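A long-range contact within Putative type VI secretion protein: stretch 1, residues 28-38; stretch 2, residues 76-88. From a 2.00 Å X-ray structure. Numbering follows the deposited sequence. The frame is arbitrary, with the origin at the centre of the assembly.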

ATOM      1  N   SER A  28      -6.913   6.532  10.615  1.00 23.53           N
ATOM      2  CA  SER A  28      -7.974   6.387  11.626  1.00 24.21           C
ATOM      3  C   SER A  28      -7.621   5.300  12.637  1.00 27.58           C
ATOM      4  O   SER A  28      -7.789   5.516  13.839  1.00 26.62           O
ATOM      5  CB  SER A  28      -9.320   6.079  10.974  1.00 28.84           C
ATOM      6  OG  SER A  28      -9.768   7.200  10.232  1.00 39.20           O
ATOM      7  N   LEU A  29      -7.091   4.154  12.157  1.00 24.29           N
ATOM      8  CA  LEU A  29      -6.679   3.039  13.010  1.00 25.05           C
ATOM      9  C   LEU A  29      -5.542   3.464  13.956  1.00 30.59           C
ATOM     10  O   LEU A  29      -5.605   3.169  15.151  1.00 29.68           O
ATOM     11  CB  LEU A  29      -6.309   1.817  12.150  1.00 25.40           C
ATOM     12  CG  LEU A  29      -5.554   0.651  12.812  1.00 30.76           C
ATOM     13  CD1 LEU A  29      -6.460  -0.153  13.750  1.00 31.23           C
ATOM     14  CD2 LEU A  29      -4.965  -0.262  11.753  1.00 33.87           C
ATOM     15  N   CYS A  30      -4.552   4.216  13.436  1.00 29.52           N
ATOM     16  CA  CYS A  30      -3.440   4.762  14.226  1.00 30.78           C
ATOM     17  C   CYS A  30      -3.944   5.674  15.331  1.00 32.19           C
ATOM     18  O   CYS A  30      -3.432   5.603  16.449  1.00 31.21           O
ATOM     19  CB  CYS A  30      -2.450   5.493  13.329  1.00 32.59           C
ATOM     20  SG  CYS A  30      -1.361   4.405  12.394  1.00 37.64           S
ATOM     21  N   GLN A  31      -4.943   6.535  15.011  1.00 27.55           N
ATOM     22  CA  GLN A  31      -5.561   7.471  15.953  1.00 26.94           C
ATOM     23  C   GLN A  31      -6.245   6.723  17.094  1.00 29.84           C
ATOM     24  O   GLN A  31      -6.003   7.074  18.250  1.00 28.46           O
ATOM     25  CB  GLN A  31      -6.550   8.402  15.238  1.00 28.41           C
ATOM     26  CG  GLN A  31      -6.791   9.716  15.969  1.00 47.63           C
ATOM     27  CD  GLN A  31      -7.518  10.742  15.135  1.00 71.48           C
ATOM     28  OE1 GLN A  31      -8.496  11.349  15.580  1.00 68.81           O
ATOM     29  NE2 GLN A  31      -7.044  10.991  13.920  1.00 67.25           N
ATOM     30  N   THR A  32      -7.042   5.659  16.785  1.00 26.47           N
ATOM     31  CA  THR A  32      -7.736   4.844  17.804  1.00 26.57           C
ATOM     32  C   THR A  32      -6.760   4.154  18.763  1.00 31.37           C
ATOM     33  O   THR A  32      -7.142   3.836  19.889  1.00 30.99           O
ATOM     34  CB  THR A  32      -8.682   3.791  17.192  1.00 32.53           C
ATOM     35  OG1 THR A  32      -7.918   2.802  16.502  1.00 33.99           O
ATOM     36  CG2 THR A  32      -9.760   4.388  16.295  1.00 31.81           C
ATOM     37  N   ARG A  33      -5.532   3.873  18.305  1.00 29.43           N
ATOM     38  CA  ARG A  33      -4.518   3.211  19.137  1.00 30.52           C
ATOM     39  C   ARG A  33      -3.470   4.196  19.656  1.00 37.24           C
ATOM     40  O   ARG A  33      -2.515   3.787  20.320  1.00 38.61           O
ATOM     41  CB  ARG A  33      -3.891   2.005  18.415  1.00 30.98           C
ATOM     42  CG  ARG A  33      -4.924   1.071  17.819  1.00 39.46           C
ATOM     43  CD  ARG A  33      -4.479  -0.369  17.824  1.00 45.89           C
ATOM     44  NE  ARG A  33      -5.577  -1.249  17.422  1.00 45.90           N
ATOM     45  CZ  ARG A  33      -5.556  -2.574  17.524  1.00 53.87           C
ATOM     46  NH1 ARG A  33      -4.492  -3.192  18.023  1.00 38.02           N
ATOM     47  NH2 ARG A  33      -6.600  -3.291  17.132  1.00 40.56           N
ATOM     48  N   ALA A  34      -3.696   5.508  19.405  1.00 34.79           N
ATOM     49  CA  ALA A  34      -2.861   6.645  19.820  1.00 35.79           C
ATOM     50  C   ALA A  34      -1.401   6.586  19.329  1.00 41.20           C
ATOM     51  O   ALA A  34      -0.524   7.223  19.929  1.00 41.37           O
ATOM     52  CB  ALA A  34      -2.933   6.852  21.335  1.00 36.56           C
ATOM     53  N   HIS A  35      -1.156   5.858  18.212  1.00 37.97           N
ATOM     54  CA  HIS A  35       0.172   5.692  17.617  1.00 38.07           C
ATOM     55  C   HIS A  35       0.657   6.889  16.827  1.00 39.52           C
ATOM     56  O   HIS A  35      -0.133   7.541  16.139  1.00 39.44           O
ATOM     57  CB  HIS A  35       0.274   4.389  16.822  1.00 39.63           C
ATOM     58  CG  HIS A  35       0.263   3.176  17.700  1.00 43.79           C
ATOM     59  ND1 HIS A  35      -0.528   2.082  17.413  1.00 46.00           N
ATOM     60  CD2 HIS A  35       0.932   2.937  18.850  1.00 46.27           C
ATOM     61  CE1 HIS A  35      -0.303   1.208  18.379  1.00 45.76           C
ATOM     62  NE2 HIS A  35       0.565   1.681  19.271  1.00 46.27           N
ATOM     63  N   ALA A  36       1.957   7.200  16.953  1.00 33.62           N
ATOM     64  CA  ALA A  36       2.547   8.360  16.288  1.00 32.74           C
ATOM     65  C   ALA A  36       2.688   8.229  14.781  1.00 33.40           C
ATOM     66  O   ALA A  36       2.535   9.228  14.080  1.00 32.97           O
ATOM     67  CB  ALA A  36       3.898   8.704  16.906  1.00 33.56           C
ATOM     68  N   GLU A  37       3.034   7.032  14.274  1.00 28.41           N
ATOM     69  CA  GLU A  37       3.301   6.899  12.840  1.00 27.42           C
ATOM     70  C   GLU A  37       2.464   5.912  12.034  1.00 28.57           C
ATOM     71  O   GLU A  37       2.258   4.779  12.453  1.00 27.69           O
ATOM     72  CB  GLU A  37       4.805   6.713  12.578  1.00 29.05           C
ATOM     73  CG  GLU A  37       5.659   7.892  13.084  1.00 44.31           C
ATOM     74  CD  GLU A  37       7.136   7.828  12.769  1.00 67.39           C
ATOM     75  OE1 GLU A  37       7.804   8.863  12.682  1.00 64.94           O
ATOM     76  OE2 GLU A  37       7.696   6.629  12.634  1.00 59.63           O
ATOM     77  N   ILE A  38       2.025   6.347  10.843  1.00 24.38           N
ATOM     78  CA  ILE A  38       1.263   5.516   9.908  1.00 23.80           C
ATOM     79  C   ILE A  38       2.316   4.796   9.066  1.00 27.31           C
ATOM     80  O   ILE A  38       3.066   5.441   8.326  1.00 27.03           O
ATOM     81  CB  ILE A  38       0.260   6.342   9.043  1.00 26.61           C
ATOM     82  CG1 ILE A  38      -0.658   7.217   9.920  1.00 26.54           C
ATOM     83  CG2 ILE A  38      -0.564   5.418   8.134  1.00 26.77           C
ATOM     84  CD1 ILE A  38      -1.106   8.511   9.301  1.00 30.23           C
ATOM     85  N   TRP A  76       1.750  -7.976  14.010  1.00 28.32           N
ATOM     86  CA  TRP A  76       2.604  -6.805  13.875  1.00 28.60           C
ATOM     87  C   TRP A  76       1.925  -5.599  14.537  1.00 33.85           C
ATOM     88  O   TRP A  76       2.590  -4.856  15.254  1.00 34.33           O
ATOM     89  CB  TRP A  76       2.911  -6.519  12.390  1.00 27.56           C
ATOM     90  CG  TRP A  76       3.763  -5.303  12.183  1.00 28.41           C
ATOM     91  CD1 TRP A  76       5.120  -5.265  12.055  1.00 31.48           C
ATOM     92  CD2 TRP A  76       3.315  -3.942  12.131  1.00 28.73           C
ATOM     93  NE1 TRP A  76       5.543  -3.967  11.904  1.00 31.12           N
ATOM     94  CE2 TRP A  76       4.457  -3.133  11.968  1.00 32.61           C
ATOM     95  CE3 TRP A  76       2.051  -3.322  12.225  1.00 30.21           C
ATOM     96  CZ2 TRP A  76       4.377  -1.739  11.877  1.00 32.30           C
ATOM     97  CZ3 TRP A  76       1.975  -1.943  12.167  1.00 31.64           C
ATOM     98  CH2 TRP A  76       3.127  -1.167  11.985  1.00 32.49           C
ATOM     99  N   LEU A  77       0.609  -5.416  14.304  1.00 30.68           N
ATOM    100  CA  LEU A  77      -0.204  -4.324  14.855  1.00 30.99           C
ATOM    101  C   LEU A  77      -0.211  -4.340  16.393  1.00 37.21           C
ATOM    102  O   LEU A  77       0.013  -3.303  17.025  1.00 37.22           O
ATOM    103  CB  LEU A  77      -1.640  -4.418  14.300  1.00 30.97           C
ATOM    104  CG  LEU A  77      -2.584  -3.246  14.574  1.00 36.06           C
ATOM    105  CD1 LEU A  77      -2.252  -2.048  13.692  1.00 35.73           C
ATOM    106  CD2 LEU A  77      -4.036  -3.660  14.365  1.00 37.98           C
ATOM    107  N   ASP A  78      -0.428  -5.523  16.983  1.00 34.98           N
ATOM    108  CA  ASP A  78      -0.493  -5.709  18.431  1.00 35.52           C
ATOM    109  C   ASP A  78       0.869  -5.645  19.130  1.00 40.03           C
ATOM    110  O   ASP A  78       0.913  -5.404  20.337  1.00 39.85           O
ATOM    111  CB  ASP A  78      -1.273  -6.989  18.778  1.00 37.59           C
ATOM    112  CG  ASP A  78      -2.695  -7.027  18.233  1.00 51.31           C
ATOM    113  OD1 ASP A  78      -3.338  -5.951  18.157  1.00 52.89           O
ATOM    114  OD2 ASP A  78      -3.166  -8.133  17.879  1.00 58.08           O
ATOM    115  N   ASN A  79       1.973  -5.829  18.375  1.00 36.45           N
ATOM    116  CA  ASN A  79       3.340  -5.773  18.900  1.00 36.63           C
ATOM    117  C   ASN A  79       3.974  -4.388  18.769  1.00 40.32           C
ATOM    118  O   ASN A  79       5.098  -4.184  19.225  1.00 39.51           O
ATOM    119  CB  ASN A  79       4.232  -6.852  18.262  1.00 38.30           C
ATOM    120  CG  ASN A  79       3.852  -8.281  18.581  1.00 65.28           C
ATOM    121  OD1 ASN A  79       2.907  -8.563  19.329  1.00 59.86           O
ATOM    122  ND2 ASN A  79       4.567  -9.223  17.977  1.00 59.32           N
ATOM    123  N   GLN A  80       3.259  -3.431  18.159  1.00 38.21           N
ATOM    124  CA  GLN A  80       3.773  -2.074  18.019  1.00 38.71           C
ATOM    125  C   GLN A  80       3.578  -1.297  19.310  1.00 45.57           C
ATOM    126  O   GLN A  80       2.496  -1.371  19.907  1.00 45.66           O
ATOM    127  CB  GLN A  80       3.159  -1.339  16.817  1.00 39.84           C
ATOM    128  CG  GLN A  80       3.657  -1.830  15.448  1.00 48.06           C
ATOM    129  CD  GLN A  80       5.052  -2.435  15.437  1.00 56.97           C
ATOM    130  OE1 GLN A  80       5.231  -3.663  15.446  1.00 47.22           O
ATOM    131  NE2 GLN A  80       6.067  -1.585  15.417  1.00 48.85           N
ATOM    132  N   PRO A  81       4.625  -0.593  19.795  1.00 43.06           N
ATOM    133  CA  PRO A  81       4.458   0.162  21.042  1.00 43.64           C
ATOM    134  C   PRO A  81       3.671   1.442  20.823  1.00 48.81           C
ATOM    135  O   PRO A  81       3.751   2.038  19.742  1.00 48.09           O
ATOM    136  CB  PRO A  81       5.897   0.475  21.460  1.00 45.42           C
ATOM    137  CG  PRO A  81       6.667   0.515  20.186  1.00 49.51           C
ATOM    138  CD  PRO A  81       5.976  -0.408  19.218  1.00 44.79           C
ATOM    139  N   ARG A  82       2.949   1.884  21.869  1.00 46.69           N
ATOM    140  CA  ARG A  82       2.233   3.154  21.840  1.00 46.67           C
ATOM    141  C   ARG A  82       3.280   4.258  21.749  1.00 51.34           C
ATOM    142  O   ARG A  82       4.384   4.105  22.276  1.00 51.63           O
ATOM    143  CB  ARG A  82       1.350   3.345  23.074  1.00 46.33           C
ATOM    144  CG  ARG A  82      -0.101   3.604  22.715  1.00 51.95           C
ATOM    145  CD  ARG A  82      -0.992   2.480  23.199  1.00 57.55           C
ATOM    146  N   SER A  83       2.967   5.318  21.025  1.00 47.51           N
ATOM    147  CA  SER A  83       3.882   6.425  20.832  1.00 47.05           C
ATOM    148  C   SER A  83       2.990   7.583  20.717  1.00 50.21           C
ATOM    149  O   SER A  83       2.278   7.797  19.724  1.00 50.44           O
ATOM    150  CB  SER A  83       4.747   6.248  19.596  1.00 50.63           C
ATOM    151  OG  SER A  83       3.942   5.891  18.485  1.00 59.71           O
ATOM    152  N   VAL A  84       2.924   8.246  21.833  1.00 45.09           N
ATOM    153  CA  VAL A  84       2.041   9.349  22.092  1.00 44.35           C
ATOM    154  C   VAL A  84       1.990  10.440  21.096  1.00 47.10           C
ATOM    155  O   VAL A  84       2.941  11.206  20.947  1.00 46.08           O
ATOM    156  CB  VAL A  84       2.121   9.874  23.534  1.00 48.25           C
ATOM    157  CG1 VAL A  84       0.784  10.459  23.957  1.00 48.13           C
ATOM    158  CG2 VAL A  84       2.551   8.771  24.479  1.00 48.07           C
ATOM    159  N   ARG A  85       0.821  10.544  20.466  1.00 44.04           N
ATOM    160  CA  ARG A  85       0.461  11.594  19.547  1.00 43.87           C
ATOM    161  C   ARG A  85      -1.054  11.687  19.498  1.00 48.03           C
ATOM    162  O   ARG A  85      -1.729  10.654  19.398  1.00 47.68           O
ATOM    163  CB  ARG A  85       1.070  11.390  18.148  1.00 43.72           C
ATOM    164  CG  ARG A  85       1.403  12.728  17.534  1.00 52.68           C
ATOM    165  CD  ARG A  85       2.504  12.673  16.485  1.00 62.85           C
ATOM    166  NE  ARG A  85       3.056  14.010  16.242  1.00 71.17           N
ATOM    167  CZ  ARG A  85       2.449  14.954  15.525  1.00 85.47           C
ATOM    168  NH1 ARG A  85       1.286  14.711  14.953  1.00 72.36           N
ATOM    169  NH2 ARG A  85       3.013  16.139  15.385  1.00 73.71           N
ATOM    170  N   SER A  86      -1.592  12.923  19.603  1.00 44.91           N
ATOM    171  CA  SER A  86      -3.031  13.180  19.512  1.00 45.17           C
ATOM    172  C   SER A  86      -3.453  12.830  18.095  1.00 50.00           C
ATOM    173  O   SER A  86      -4.596  12.422  17.856  1.00 50.17           O
ATOM    174  CB  SER A  86      -3.329  14.656  19.736  1.00 48.70           C
ATOM    175  OG  SER A  86      -3.854  14.857  21.042  1.00 56.86           O
ATOM    176  N   ARG A  87      -2.525  13.018  17.138  1.00 45.64           N
ATOM    177  CA  ARG A  87      -2.796  12.727  15.739  1.00 45.85           C
ATOM    178  C   ARG A  87      -1.588  12.142  15.026  1.00 46.32           C
ATOM    179  O   ARG A  87      -0.502  12.631  15.170  1.00 46.60           O
ATOM    180  CB  ARG A  87      -3.357  13.966  15.029  1.00 49.34           C
ATOM    181  CG  ARG A  87      -4.817  13.769  14.664  1.00 67.01           C
ATOM    182  N   PRO A  88      -1.755  11.104  14.193  1.00 39.67           N
ATOM    183  CA  PRO A  88      -0.601  10.468  13.560  1.00 38.03           C
ATOM    184  C   PRO A  88      -0.076  11.172  12.326  1.00 36.68           C
ATOM    185  O   PRO A  88      -0.762  11.966  11.665  1.00 35.30           O
ATOM    186  CB  PRO A  88      -1.119   9.052  13.224  1.00 40.13           C
ATOM    187  CG  PRO A  88      -2.449   8.948  13.980  1.00 45.36           C
ATOM    188  CD  PRO A  88      -2.983  10.341  13.963  1.00 41.11           C
TER
HETATM  189  O   HOH W   1      -2.719   8.844  17.419  1.00 32.60           O

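Stretch 1 opens as the last turn or so of a helix, which runs through Thr32; Arg33 is the first residue to leave helical geometry. Ala34 then adopts positive phi (58°), and the backbone is tied back to the helix by His35 N donating to Cys30 O at 2.9 Å, before the chain extends into a short strand at Glu37 and Ile38. Stretch 2 begins in a helix and continues as a largely extended loop. The two backbones come close at His35 and Ser83, whose CA atoms are 5.0 Å apart, and at Ala36 and Pro88, whose CA atoms are 4.7 Å apart. No backbone-to-backbone hydrogen bond joins them; both direct hydrogen bonds involve a side chain. The two stretches together bury 836 Å².

The central polar link is the hydrogen bond from Ala36 N to Ser83 OG, 2.8 Å long and nearly straight at 165°. Serine suits this place because its short side chain, with chi1 in the p well, brings an acceptor to the Ala36 amide. The fit is not perfect: Ala34 O and Ser83 O, both acceptors, lie 2.9 Å apart, and Ser83 N is buried without a partner. Water 1 adds a separate link, lying within hydrogen-bonding distance of His35 O (3.2 Å) and Arg85 O (2.9 Å) and so bridging the two stretches.

Arg33 reaches across to form a salt bridge, NH1 to Asp78 OD1 at 3.0 Å. Asp78 approaches the edge of the guanidinium, where the N-H groups point, while Leu77 CD2 packs over one face, 3.7 Å from Arg33 CZ. Arginine can serve both neighbours because its planar group is polar at its edge and tolerates apolar contact on its face. Leu77 CD1 lies 3.8 Å from Leu29 CD2, so one branched side chain contacts both the arginine and the leucine.

His35 is buried, its flat ring fitting beside the extended chain of stretch 2: Arg82 CA lies near the ring plane, 3.3 Å from His35 CD2. Pro88 has the largest area covered, 119 Å². Its compact ring packs CG against Cys30 CB at 3.5 Å and CB against Ile38 CG1 at 3.8 Å, joining the helix to the strand, and its CA makes a CA-H...O contact of 3.4 Å with Ala36 O. Having no amide hydrogen, proline brings no backbone N-H that would need a partner here. The small methyl of Ala36 sits close to stretch 2, its CB 3.2 Å from Ser83 OG.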